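PDB 2V57: TetR family transcriptional repressor LfrR from Mycobacterium smegmatis, which represses transcription of the lfrRA operon, which includes the gene of an efflux pump, by binding directly to the lfrR-lfrA promoter region. Local coordinates for residues Arg17-Ala22 with Ala40-Gly45. Sequence-based numbering, arbitrary orientation.
Sequences RAILDA and AAAGVG
Ala-22 and Ala-42 bring the two backbones within 5.2 Å, CA to CA, where helix 11-27 meets the C-terminal end of helix 35-42, an approach that methyl-sized side chains permit. The CB of Ala-42 points at the first helix and settles over its backbone between Ala-18, Ile-19 and Ala-22, lying 3.6 Å from Ala-18 O. It touches Ala-22 CB at 3.7 Å. In return, Ala-22 CB rests against the peptide joining Ala-41 to Ala-42, 3.7 Å from Ala-42 N, with Ala-41 CB at 4.0 Å. Gly-43, with phi of 78°, ends helix 35-42 in a Schellman motif; beyond this turn the chain brings Val-44 back toward the first helix. Val-44 CG2 meets Ile-19 CG1 at 4.2 Å; CG1 stands anti to the backbone C (chi1 -63°), where it also reaches Ala-42 CB. Ile-19 packs on Leu-59 and Tyr-52 as well, and Val-44 on Val-49, linking the interface to helices 46-52 and 56-77. Segment 40-45 lies in the helix-turn-helix, so the contact seats the DNA-binding motif of this TetR-family domain on helix 11-27. With no hydrogen bond between the segments and 203 Å² buried in total, the contact is van der Waals packing, mostly apolar, without a directional polar link.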
ATOM      1  N   ARG B  17      10.946 -24.120   1.297  1.00 25.56           N
ATOM      2  CA  ARG B  17      11.131 -23.110   2.336  1.00 29.69           C
ATOM      3  C   ARG B  17      12.335 -22.216   2.035  1.00 27.34           C
ATOM      4  O   ARG B  17      12.285 -21.009   2.242  1.00 22.27           O
ATOM      5  CB  ARG B  17      11.267 -23.749   3.717  1.00 35.50           C
ATOM      6  N   ALA B  18      13.407 -22.815   1.528  1.00 25.08           N
ATOM      7  CA  ALA B  18      14.586 -22.043   1.119  1.00 27.09           C
ATOM      8  C   ALA B  18      14.288 -21.024   0.016  1.00 22.55           C
ATOM      9  O   ALA B  18      14.741 -19.869   0.086  1.00 25.07           O
ATOM     10  CB  ALA B  18      15.730 -22.981   0.701  1.00 25.50           C
ATOM     11  N   ILE B  19      13.546 -21.444  -1.006  1.00 19.64           N
ATOM     12  CA  ILE B  19      13.166 -20.557  -2.113  1.00 18.33           C
ATOM     13  C   ILE B  19      12.277 -19.412  -1.626  1.00 22.01           C
ATOM     14  O   ILE B  19      12.510 -18.230  -1.948  1.00 21.83           O
ATOM     15  CB  ILE B  19      12.452 -21.349  -3.241  1.00 19.35           C
ATOM     16  CG1 ILE B  19      13.405 -22.400  -3.841  1.00 24.16           C
ATOM     17  CG2 ILE B  19      11.916 -20.404  -4.323  1.00 23.56           C
ATOM     18  CD1 ILE B  19      12.683 -23.506  -4.646  1.00 27.97           C
ATOM     19  N   LEU B  20      11.277 -19.750  -0.821  1.00 20.17           N
ATOM     20  CA  LEU B  20      10.378 -18.735  -0.271  1.00 20.56           C
ATOM     21  C   LEU B  20      11.109 -17.751   0.645  1.00 20.35           C
ATOM     22  O   LEU B  20      10.862 -16.551   0.598  1.00 22.20           O
ATOM     23  CB  LEU B  20       9.228 -19.394   0.487  1.00 23.02           C
ATOM     24  CG  LEU B  20       8.213 -20.105  -0.413  1.00 25.57           C
ATOM     25  CD1 LEU B  20       7.179 -20.826   0.443  1.00 28.88           C
ATOM     26  CD2 LEU B  20       7.543 -19.127  -1.367  1.00 24.96           C
ATOM     27  N   ASP B  21      12.000 -18.272   1.485  1.00 23.89           N
ATOM     28  CA  ASP B  21      12.750 -17.431   2.400  1.00 27.55           C
ATOM     29  C   ASP B  21      13.687 -16.513   1.612  1.00 24.99           C
ATOM     30  O   ASP B  21      13.851 -15.351   1.956  1.00 23.20           O
ATOM     31  CB  ASP B  21      13.544 -18.272   3.403  1.00 22.36           C
ATOM     32  CG  ASP B  21      12.676 -18.836   4.529  1.00 30.93           C
ATOM     33  OD1 ASP B  21      11.481 -18.501   4.600  1.00 34.60           O
ATOM     34  OD2 ASP B  21      13.209 -19.620   5.349  1.00 42.25           O
ATOM     35  N   ALA B  22      14.276 -17.035   0.540  1.00 18.95           N
ATOM     36  CA  ALA B  22      15.117 -16.213  -0.321  1.00 21.28           C
ATOM     37  C   ALA B  22      14.300 -15.141  -1.050  1.00 19.16           C
ATOM     38  O   ALA B  22      14.765 -14.007  -1.229  1.00 21.06           O
ATOM     39  CB  ALA B  22      15.888 -17.077  -1.329  1.00 21.18           C
ATOM     40  N   ALA B  40      19.519 -18.335  -6.995  1.00 24.35           N
ATOM     41  CA  ALA B  40      20.884 -18.211  -6.524  1.00 25.83           C
ATOM     42  C   ALA B  40      20.923 -17.882  -5.020  1.00 25.11           C
ATOM     43  O   ALA B  40      21.722 -18.449  -4.277  1.00 25.88           O
ATOM     44  CB  ALA B  40      21.617 -17.168  -7.334  1.00 25.03           C
ATOM     45  N   ALA B  41      20.066 -16.964  -4.584  1.00 21.64           N
ATOM     46  CA  ALA B  41      20.003 -16.564  -3.172  1.00 22.70           C
ATOM     47  C   ALA B  41      19.507 -17.715  -2.272  1.00 23.82           C
ATOM     48  O   ALA B  41      19.760 -17.726  -1.062  1.00 24.36           O
ATOM     49  CB  ALA B  41      19.124 -15.348  -3.008  1.00 20.46           C
ATOM     50  N   ALA B  42      18.793 -18.661  -2.875  1.00 23.25           N
ATOM     51  CA  ALA B  42      18.307 -19.838  -2.162  1.00 25.90           C
ATOM     52  C   ALA B  42      19.301 -20.985  -2.210  1.00 29.73           C
ATOM     53  O   ALA B  42      19.107 -21.992  -1.541  1.00 31.65           O
ATOM     54  CB  ALA B  42      16.983 -20.296  -2.732  1.00 23.44           C
ATOM     55  N   GLY B  43      20.352 -20.842  -3.010  1.00 23.28           N
ATOM     56  CA  GLY B  43      21.364 -21.881  -3.107  1.00 31.75           C
ATOM     57  C   GLY B  43      20.932 -23.047  -3.982  1.00 34.36           C
ATOM     58  O   GLY B  43      21.415 -24.171  -3.835  1.00 37.22           O
ATOM     59  N   VAL B  44      20.012 -22.781  -4.900  1.00 32.90           N
ATOM     60  CA  VAL B  44      19.534 -23.817  -5.817  1.00 39.93           C
ATOM     61  C   VAL B  44      19.641 -23.351  -7.266  1.00 42.51           C
ATOM     62  O   VAL B  44      19.713 -22.153  -7.542  1.00 42.00           O
ATOM     63  CB  VAL B  44      18.088 -24.238  -5.506  1.00 41.60           C
ATOM     64  CG1 VAL B  44      17.986 -24.752  -4.081  1.00 41.61           C
ATOM     65  CG2 VAL B  44      17.134 -23.070  -5.717  1.00 37.88           C
ATOM     66  N   GLY B  45      19.663 -24.304  -8.191  1.00 44.30           N
ATOM     67  CA  GLY B  45      19.766 -23.971  -9.598  1.00 41.83           C
ATOM     68  C   GLY B  45      18.467 -23.437 -10.176  1.00 40.59           C
ATOM     69  O   GLY B  45      17.368 -23.732  -9.686  1.00 35.48           O
TER